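Local coordinates for D-aminoacid aminotransferase-like PLP-dependent enzyme (Haemophilus somnus, PDB 3CEB), which probably acts as a pyridoxal-phosphate-dependent 4-amino-4-deoxychorismate lyase of the D-amino acid aminotransferase-like fold, at residues I21-E29 with L41-I49; I136-W147 with L179-N189. All coordinates share one frame; numbering follows the deposited sequence.

Contact 1 (I21-E29 with L41-I49); sequences ISYHQQRYE and LQPFDLAKI. With SO4 (sulfate ion), chain C.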
# COMPACT_ATOMS: atom_id res chain seq x y z
N ILE A 21 -10.60 6.54 3.68
CA ILE A 21 -11.60 5.60 3.19
C ILE A 21 -11.95 5.89 1.73
O ILE A 21 -12.04 4.97 0.93
CB ILE A 21 -12.90 5.51 4.12
CG1 ILE A 21 -13.56 4.16 3.90
CG2 ILE A 21 -13.89 6.66 3.88
CD1 ILE A 21 -12.57 3.06 4.20
N SER A 22 -12.11 7.14 1.32
CA SER A 22 -12.52 7.33 -0.06
C SER A 22 -11.43 6.93 -1.03
O SER A 22 -11.71 6.65 -2.20
CB SER A 22 -12.95 8.75 -0.34
OG SER A 22 -11.88 9.57 -0.11
N TYR A 23 -10.20 6.89 -0.54
CA TYR A 23 -9.06 6.54 -1.42
C TYR A 23 -9.10 5.07 -1.65
O TYR A 23 -8.78 4.57 -2.75
CB TYR A 23 -7.71 6.97 -0.83
CG TYR A 23 -7.50 8.45 -0.90
CD1 TYR A 23 -7.92 9.30 0.12
CD2 TYR A 23 -6.92 9.02 -2.01
CE1 TYR A 23 -7.71 10.69 0.04
CE2 TYR A 23 -6.72 10.38 -2.09
CZ TYR A 23 -7.13 11.21 -1.07
OH TYR A 23 -6.93 12.58 -1.19
N HIS A 24 -9.56 4.37 -0.63
CA HIS A 24 -9.65 2.95 -0.72
C HIS A 24 -10.80 2.60 -1.64
O HIS A 24 -10.70 1.70 -2.47
CB HIS A 24 -9.84 2.34 0.67
CG HIS A 24 -8.59 2.31 1.50
ND1 HIS A 24 -7.58 1.39 1.29
CD2 HIS A 24 -8.21 3.05 2.58
CE1 HIS A 24 -6.62 1.59 2.19
NE2 HIS A 24 -6.97 2.60 2.97
N GLN A 25 -11.91 3.30 -1.49
CA GLN A 25 -13.07 3.04 -2.34
C GLN A 25 -12.69 3.26 -3.81
O GLN A 25 -13.10 2.49 -4.65
CB GLN A 25 -14.26 3.94 -1.97
CG GLN A 25 -15.58 3.68 -2.78
CD GLN A 25 -16.26 2.40 -2.35
OE1 GLN A 25 -16.19 2.03 -1.16
NE2 GLN A 25 -16.90 1.69 -3.31
N GLN A 26 -11.87 4.27 -4.10
CA GLN A 26 -11.54 4.59 -5.50
C GLN A 26 -10.75 3.48 -6.13
O GLN A 26 -11.06 3.09 -7.26
CB GLN A 26 -10.70 5.85 -5.70
CG GLN A 26 -11.35 7.13 -5.37
CD GLN A 26 -10.45 8.34 -5.74
OE1 GLN A 26 -10.08 9.17 -4.87
NE2 GLN A 26 -10.09 8.44 -7.05
N ARG A 27 -9.72 3.03 -5.41
CA ARG A 27 -8.84 1.98 -5.91
C ARG A 27 -9.61 0.70 -6.05
O ARG A 27 -9.46 -0.04 -7.03
CB ARG A 27 -7.63 1.73 -4.98
CG ARG A 27 -6.67 0.70 -5.53
CD ARG A 27 -5.39 0.58 -4.81
NE ARG A 27 -5.59 0.18 -3.43
CZ ARG A 27 -4.63 0.14 -2.51
NH1 ARG A 27 -3.38 0.44 -2.83
NH2 ARG A 27 -4.95 -0.20 -1.26
N TYR A 28 -10.46 0.46 -5.07
CA TYR A 28 -11.32 -0.71 -5.13
C TYR A 28 -12.12 -0.70 -6.45
O TYR A 28 -12.13 -1.69 -7.18
CB TYR A 28 -12.21 -0.80 -3.89
CG TYR A 28 -13.40 -1.71 -3.96
CD1 TYR A 28 -13.26 -3.04 -4.23
CD2 TYR A 28 -14.68 -1.23 -3.70
CE1 TYR A 28 -14.36 -3.86 -4.28
CE2 TYR A 28 -15.77 -2.04 -3.74
CZ TYR A 28 -15.61 -3.36 -4.04
OH TYR A 28 -16.69 -4.22 -4.09
N GLU A 29 -12.73 0.41 -6.81
CA GLU A 29 -13.56 0.39 -8.02
C GLU A 29 -12.70 0.30 -9.29
O GLU A 29 -13.08 -0.34 -10.27
CB GLU A 29 -14.50 1.61 -8.09
CG GLU A 29 -15.28 1.86 -6.80
CD GLU A 29 -16.50 2.76 -6.94
OE1 GLU A 29 -16.78 3.25 -8.08
OE2 GLU A 29 -17.19 2.93 -5.89
N LEU A 41 -20.68 -4.71 -12.50
CA LEU A 41 -20.70 -5.02 -11.06
C LEU A 41 -21.41 -4.03 -10.16
O LEU A 41 -21.63 -2.92 -10.53
CB LEU A 41 -19.27 -5.16 -10.58
CG LEU A 41 -18.48 -6.26 -11.31
CD1 LEU A 41 -17.17 -6.39 -10.63
CD2 LEU A 41 -19.25 -7.64 -11.37
N GLN A 42 -21.75 -4.44 -8.95
CA GLN A 42 -22.29 -3.48 -7.95
C GLN A 42 -21.28 -3.37 -6.86
O GLN A 42 -21.23 -4.20 -6.02
CB GLN A 42 -23.52 -4.05 -7.25
CG GLN A 42 -24.34 -4.95 -8.14
CD GLN A 42 -25.26 -4.15 -9.02
OE1 GLN A 42 -26.19 -3.51 -8.49
NE2 GLN A 42 -25.03 -4.16 -10.36
N PRO A 43 -20.47 -2.34 -6.86
CA PRO A 43 -19.44 -2.43 -5.83
C PRO A 43 -19.91 -2.24 -4.39
O PRO A 43 -20.84 -1.52 -4.12
CB PRO A 43 -18.46 -1.32 -6.21
CG PRO A 43 -19.06 -0.58 -7.35
CD PRO A 43 -20.10 -1.45 -7.96
N PHE A 44 -19.26 -2.91 -3.46
CA PHE A 44 -19.55 -2.71 -2.05
C PHE A 44 -19.20 -1.30 -1.62
O PHE A 44 -18.35 -0.63 -2.22
CB PHE A 44 -18.76 -3.73 -1.22
CG PHE A 44 -19.27 -5.14 -1.39
CD1 PHE A 44 -20.50 -5.49 -0.89
CD2 PHE A 44 -18.58 -6.06 -2.12
CE1 PHE A 44 -21.01 -6.74 -1.09
CE2 PHE A 44 -19.09 -7.34 -2.33
CZ PHE A 44 -20.30 -7.68 -1.83
N ASP A 45 -19.87 -0.82 -0.60
CA ASP A 45 -19.52 0.49 -0.03
C ASP A 45 -18.61 0.19 1.16
O ASP A 45 -19.06 -0.20 2.24
CB ASP A 45 -20.79 1.23 0.34
CG ASP A 45 -20.54 2.58 0.98
OD1 ASP A 45 -19.44 2.86 1.52
OD2 ASP A 45 -21.51 3.36 0.96
N LEU A 46 -17.31 0.31 0.94
CA LEU A 46 -16.32 -0.00 1.95
C LEU A 46 -16.52 0.81 3.24
O LEU A 46 -16.30 0.31 4.32
CB LEU A 46 -14.91 0.24 1.40
CG LEU A 46 -14.44 -0.55 0.17
CD1 LEU A 46 -12.91 -0.37 -0.06
CD2 LEU A 46 -14.82 -2.03 0.30
N ALA A 47 -16.93 2.06 3.14
CA ALA A 47 -17.14 2.86 4.35
C ALA A 47 -18.24 2.22 5.17
O ALA A 47 -18.13 2.09 6.39
CB ALA A 47 -17.49 4.31 4.02
N LYS A 48 -19.32 1.81 4.51
CA LYS A 48 -20.46 1.20 5.23
C LYS A 48 -20.10 -0.13 5.92
O LYS A 48 -20.57 -0.41 7.00
CB LYS A 48 -21.63 0.97 4.33
CG LYS A 48 -22.29 2.23 3.84
CD LYS A 48 -23.73 1.99 3.31
CE LYS A 48 -24.30 3.25 2.63
NZ LYS A 48 -25.70 3.02 2.21
N ILE A 49 -19.25 -0.93 5.27
CA ILE A 49 -18.83 -2.21 5.80
C ILE A 49 -18.11 -2.02 7.12
O ILE A 49 -18.33 -2.72 8.09
CB ILE A 49 -17.91 -2.97 4.82
CG1 ILE A 49 -18.73 -3.45 3.64
CG2 ILE A 49 -17.30 -4.22 5.52
CD1 ILE A 49 -17.91 -4.05 2.48
S SO4 C . -11.56 10.18 3.37
O1 SO4 C . -12.24 11.46 3.11
O2 SO4 C . -10.90 10.19 4.69
O3 SO4 C . -10.59 9.90 2.30
O4 SO4 C . -12.58 9.12 3.36
O HOH W 1 -16.84 3.86 0.74
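Gln25 ties its side-chain amide to the backbone of Phe44 and Leu46, at the start of helix 46-51. Its OE1 accepts from Leu46 N at 2.9 Å, with the donor in the carbonyl plane. A water donates to OE1 and accepts from Ala47 N, so a second N-H at the helix start is satisfied. Gln25 NE2 donates to Phe44 O at 2.9 Å, nearly straight at 166°. The same nitrogen donates to Glu29 OE2, using that oxygen's anti lone pair. Both acceptors lie in the amide plane of Gln25, which fixes its rotation. The chain leaves with CG anti to the backbone N (chi1 -177°) and bends at chi2, which brings the amide to the loop.

Tyr28 OH accepts from Phe44 N at 3.0 Å. Leu46 CD2 lies over one face of the Tyr28 ring, and Pro43 CB touches Tyr28 CE2 at 3.7 Å. Ile21 CG1 meets Ala47 CB at 3.9 Å. Asp45 is the N-cap; its OD1 accepts from Lys48 N at 3.2 Å, from above the carboxylate plane. Ser22 OG donates to O3 of a sulfate, probably from the crystallisation liquor, at 2.8 Å.

His24 ND1 is hydrogen-bonded to Glu9. Arg27 makes a salt bridge to Glu9 and a weak hydrogen bond to the cofactor phosphate at position 103. The arrangement is an N-capped helix start tied to helix 21-35 by a glutamine, in the D-amino acid aminotransferase-like fold.

Contact 2 (I136-W147 with L179-N189); sequences IGNLIFRQNNQW and LAQYEEIRLIN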
# COMPACT_ATOMS: atom_id res chain seq x y z
N ILE A 136 5.82 -4.20 0.95
CA ILE A 136 4.50 -3.92 1.57
C ILE A 136 4.00 -2.49 1.36
O ILE A 136 2.93 -2.14 1.81
CB ILE A 136 4.46 -4.21 3.10
CG1 ILE A 136 5.36 -3.22 3.83
CG2 ILE A 136 4.81 -5.65 3.43
CD1 ILE A 136 5.45 -3.47 5.37
N GLY A 137 4.76 -1.64 0.68
CA GLY A 137 4.31 -0.25 0.52
C GLY A 137 5.09 0.50 -0.52
O GLY A 137 5.94 -0.07 -1.23
N ASN A 138 4.77 1.78 -0.66
CA ASN A 138 5.53 2.63 -1.53
C ASN A 138 6.74 3.21 -0.76
O ASN A 138 6.88 3.05 0.45
CB ASN A 138 4.65 3.76 -2.10
CG ASN A 138 3.51 3.25 -2.94
OD1 ASN A 138 2.33 3.46 -2.61
ND2 ASN A 138 3.83 2.56 -4.04
N LEU A 139 7.59 3.94 -1.48
CA LEU A 139 8.77 4.54 -0.87
C LEU A 139 8.86 6.05 -1.08
O LEU A 139 8.37 6.59 -2.07
CB LEU A 139 10.04 3.83 -1.36
CG LEU A 139 10.23 2.35 -1.00
CD1 LEU A 139 11.32 1.79 -1.88
CD2 LEU A 139 10.51 2.07 0.49
N ILE A 140 9.46 6.71 -0.08
CA ILE A 140 9.69 8.15 -0.10
C ILE A 140 11.14 8.41 0.28
O ILE A 140 11.74 7.68 1.06
CB ILE A 140 8.70 8.94 0.82
CG1 ILE A 140 8.85 8.58 2.30
CG2 ILE A 140 7.27 8.70 0.40
CD1 ILE A 140 8.03 9.49 3.25
N PHE A 141 11.69 9.46 -0.30
CA PHE A 141 13.10 9.76 -0.18
C PHE A 141 13.27 11.21 0.16
O PHE A 141 12.65 12.07 -0.43
CB PHE A 141 13.76 9.45 -1.53
CG PHE A 141 13.62 8.01 -1.94
CD1 PHE A 141 12.53 7.58 -2.66
CD2 PHE A 141 14.58 7.07 -1.57
CE1 PHE A 141 12.39 6.22 -3.01
CE2 PHE A 141 14.46 5.72 -1.92
CZ PHE A 141 13.36 5.29 -2.63
N ARG A 142 14.11 11.50 1.13
CA ARG A 142 14.23 12.88 1.59
C ARG A 142 15.28 13.64 0.82
O ARG A 142 16.36 13.17 0.61
CB ARG A 142 14.49 12.94 3.09
CG ARG A 142 14.27 14.33 3.68
CD ARG A 142 14.31 14.33 5.22
NE ARG A 142 15.59 13.84 5.79
CZ ARG A 142 16.74 14.52 5.78
NH1 ARG A 142 16.82 15.73 5.20
NH2 ARG A 142 17.83 13.99 6.33
N GLN A 143 14.92 14.82 0.37
CA GLN A 143 15.85 15.69 -0.31
C GLN A 143 15.57 17.10 0.12
O GLN A 143 14.46 17.61 -0.00
CB GLN A 143 15.71 15.59 -1.81
CG GLN A 143 16.84 16.23 -2.53
CD GLN A 143 16.77 15.96 -4.00
OE1 GLN A 143 15.85 16.42 -4.66
NE2 GLN A 143 17.73 15.19 -4.52
N ASN A 144 16.59 17.75 0.63
CA ASN A 144 16.37 19.05 1.23
C ASN A 144 15.41 18.85 2.39
O ASN A 144 15.67 18.07 3.34
CB ASN A 144 15.74 19.99 0.21
CG ASN A 144 16.79 20.62 -0.69
OD1 ASN A 144 17.91 20.11 -0.79
ND2 ASN A 144 16.44 21.75 -1.33
N ASN A 145 14.28 19.52 2.29
CA ASN A 145 13.28 19.33 3.29
C ASN A 145 12.04 18.77 2.72
O ASN A 145 11.03 18.91 3.31
CB ASN A 145 12.97 20.64 3.96
CG ASN A 145 13.86 20.87 5.13
OD1 ASN A 145 14.71 21.77 5.12
ND2 ASN A 145 13.73 20.00 6.13
N GLN A 146 12.16 18.12 1.57
CA GLN A 146 11.02 17.55 0.86
C GLN A 146 11.11 16.07 0.82
O GLN A 146 12.19 15.52 0.95
CB GLN A 146 10.99 18.06 -0.58
CG GLN A 146 10.34 19.40 -0.70
CD GLN A 146 10.57 20.10 -2.06
OE1 GLN A 146 11.54 19.83 -2.75
NE2 GLN A 146 9.67 21.02 -2.41
N TRP A 147 9.96 15.44 0.61
CA TRP A 147 9.89 14.01 0.39
C TRP A 147 9.42 13.73 -1.03
O TRP A 147 8.36 14.16 -1.44
CB TRP A 147 8.93 13.34 1.36
CG TRP A 147 9.38 13.28 2.78
CD1 TRP A 147 8.97 14.09 3.79
CD2 TRP A 147 10.28 12.35 3.36
NE1 TRP A 147 9.57 13.73 4.96
CE2 TRP A 147 10.38 12.65 4.72
CE3 TRP A 147 11.00 11.28 2.86
CZ2 TRP A 147 11.19 11.94 5.59
CZ3 TRP A 147 11.79 10.56 3.72
CH2 TRP A 147 11.89 10.91 5.08
N LEU A 179 19.76 7.26 -6.27
CA LEU A 179 19.66 7.10 -4.82
C LEU A 179 20.73 7.98 -4.18
O LEU A 179 20.56 8.49 -3.09
CB LEU A 179 19.77 5.64 -4.37
CG LEU A 179 18.55 4.78 -4.70
CD1 LEU A 179 18.74 3.28 -4.36
CD2 LEU A 179 17.35 5.36 -3.97
N ALA A 180 21.79 8.21 -4.93
CA ALA A 180 22.91 9.01 -4.47
C ALA A 180 22.41 10.34 -3.93
O ALA A 180 22.90 10.84 -2.89
CB ALA A 180 23.91 9.26 -5.63
N GLN A 181 21.43 10.90 -4.63
CA GLN A 181 20.91 12.25 -4.46
C GLN A 181 20.13 12.43 -3.18
O GLN A 181 19.87 13.51 -2.80
CB GLN A 181 19.89 12.55 -5.54
CG GLN A 181 20.31 12.95 -6.91
CD GLN A 181 19.09 13.28 -7.76
OE1 GLN A 181 18.36 14.23 -7.51
NE2 GLN A 181 18.87 12.49 -8.75
N TYR A 182 19.72 11.35 -2.56
CA TYR A 182 18.78 11.38 -1.40
C TYR A 182 19.44 11.12 -0.01
O TYR A 182 20.51 10.52 0.09
CB TYR A 182 17.59 10.46 -1.67
CG TYR A 182 16.85 10.90 -2.90
CD1 TYR A 182 15.98 11.98 -2.85
CD2 TYR A 182 17.04 10.29 -4.12
CE1 TYR A 182 15.33 12.42 -3.97
CE2 TYR A 182 16.38 10.73 -5.27
CZ TYR A 182 15.53 11.80 -5.17
OH TYR A 182 14.85 12.26 -6.25
N GLU A 183 18.79 11.59 1.05
CA GLU A 183 19.37 11.61 2.38
C GLU A 183 18.79 10.61 3.35
O GLU A 183 19.35 10.40 4.42
CB GLU A 183 19.13 12.99 2.96
CG GLU A 183 19.68 14.12 2.10
CD GLU A 183 19.43 15.46 2.71
OE1 GLU A 183 20.21 15.89 3.58
OE2 GLU A 183 18.45 16.10 2.31
N GLU A 184 17.70 9.98 2.97
CA GLU A 184 16.95 9.13 3.87
C GLU A 184 15.85 8.47 3.10
O GLU A 184 15.33 9.06 2.17
CB GLU A 184 16.34 9.99 4.98
CG GLU A 184 15.63 9.19 6.05
CD GLU A 184 14.97 10.04 7.14
OE1 GLU A 184 15.26 11.24 7.27
OE2 GLU A 184 14.15 9.49 7.90
N ILE A 185 15.51 7.24 3.49
CA ILE A 185 14.48 6.43 2.84
C ILE A 185 13.45 5.98 3.85
O ILE A 185 13.79 5.60 4.97
CB ILE A 185 15.06 5.09 2.24
CG1 ILE A 185 16.33 5.35 1.42
CG2 ILE A 185 13.97 4.34 1.43
CD1 ILE A 185 16.86 4.13 0.73
N ARG A 186 12.18 6.02 3.48
CA ARG A 186 11.14 5.50 4.36
C ARG A 186 10.04 4.84 3.59
O ARG A 186 9.91 5.04 2.38
CB ARG A 186 10.52 6.59 5.21
CG ARG A 186 11.38 7.00 6.36
CD ARG A 186 10.57 7.85 7.30
NE ARG A 186 11.38 8.90 7.92
CZ ARG A 186 10.88 9.86 8.71
NH1 ARG A 186 9.57 9.88 8.97
NH2 ARG A 186 11.69 10.80 9.22
N LEU A 187 9.27 4.02 4.28
CA LEU A 187 8.10 3.46 3.69
C LEU A 187 6.79 4.15 4.01
O LEU A 187 6.62 4.70 5.03
CB LEU A 187 8.07 1.95 3.84
CG LEU A 187 7.59 1.20 5.06
CD1 LEU A 187 6.20 1.45 5.39
CD2 LEU A 187 7.78 -0.20 4.76
N ILE A 188 5.88 4.13 3.08
CA ILE A 188 4.52 4.61 3.36
C ILE A 188 3.49 3.55 2.89
O ILE A 188 3.65 2.90 1.85
CB ILE A 188 4.17 5.96 2.67
CG1 ILE A 188 4.41 5.86 1.17
CG2 ILE A 188 4.91 7.14 3.26
CD1 ILE A 188 3.82 7.10 0.42
N ASN A 189 2.44 3.36 3.68
CA ASN A 189 1.33 2.56 3.22
C ASN A 189 0.15 2.84 4.13
O ASN A 189 0.21 3.77 4.97
CB ASN A 189 1.66 1.06 3.10
CG ASN A 189 2.04 0.43 4.44
OD1 ASN A 189 1.78 0.99 5.51
ND2 ASN A 189 2.62 -0.74 4.37
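Strands 138-143 and 185-188 pair antiparallel, their axes 4.7 Å apart at closest approach, with Asn138-Ile188 and Ile140-Arg186 as hydrogen-bonded pairs and Leu139-Leu187 and Phe141-Ile185 as non-hydrogen-bonded pairs. Backbone bonding continues at Arg142, whose N donates to Glu184 O and whose O accepts from Glu183 N.

Leu139, Phe141, Ile185 and Leu187 share one face of the sheet, turned to Met124 and Phe90 of the neighbouring sheet. Phe141 and Ile185 lie side by side, with Phe141 CE2 3.7 Å from Ile185 CG2. Leu179 CD2 reaches the same ring atom, Phe141 CE2, at 3.6 Å. Phe141 CB sits over the Tyr182 ring in a CH-pi contact, 4.0 Å from its centroid.

On the other face, the Ile140 and Ile188 side chains cross at about a right angle, with Ile140 CG2 3.8 Å from Ile188 CD1. A salt-bridge network links Arg142, Glu183, Glu184 and Arg186. The Arg142 chain bends at chi3 (59°), which sets its guanidinium against both glutamates. Arg142 NE donates to Glu184 OE1 at 3.0 Å, in its guanidinium plane. Arg186 grips Glu184 OE2 side-on through NE (2.8 Å) and NH2, so Glu184 links two arginines. Trp147 CZ2 lies over the centre of the Arg186 guanidinium. Arg142 NH1 and Glu183 OE2 are paired by charge alone, as the oxygen lies well out of plane.

At the ends, Gln143 NE2 donates to both Gln181 OE1 and Gln181 O. Asn189 ND2 donates to Ile136 O at 2.9 Å, from above the carbonyl plane, while Asn189 OD1 is held by Asn192. The arrangement adds strand 185-188, the outermost within this chain, to the beta-hairpin 138-150, whose type II' turn runs from Gln143 to Gln146, in a mixed sheet of the D-amino acid aminotransferase-like fold.

How the contacts relate
Contact 1 comes first along the chain and closes before contact 2 opens. Their centres are about 29 Å apart, on opposite sides of the chain's centre. Their nearest atoms are about 6 Å apart and do not touch. Contact 1 packs helices 21-35 and 46-51 together beside the antiparallel sheet that holds strand 7-14. Contact 2 is a strand pair inside a separate mixed sheet. Helix 158-165 is touched from both: by Tyr23, His24 and Arg27 of contact 1, and by Asn138 and Ile188 of contact 2. Leu155 also meets both Arg27 and Asn138. As in relatives of this fold, the cofactor site probably lies between the two regions, and Arg27 marks it from the side of contact 1.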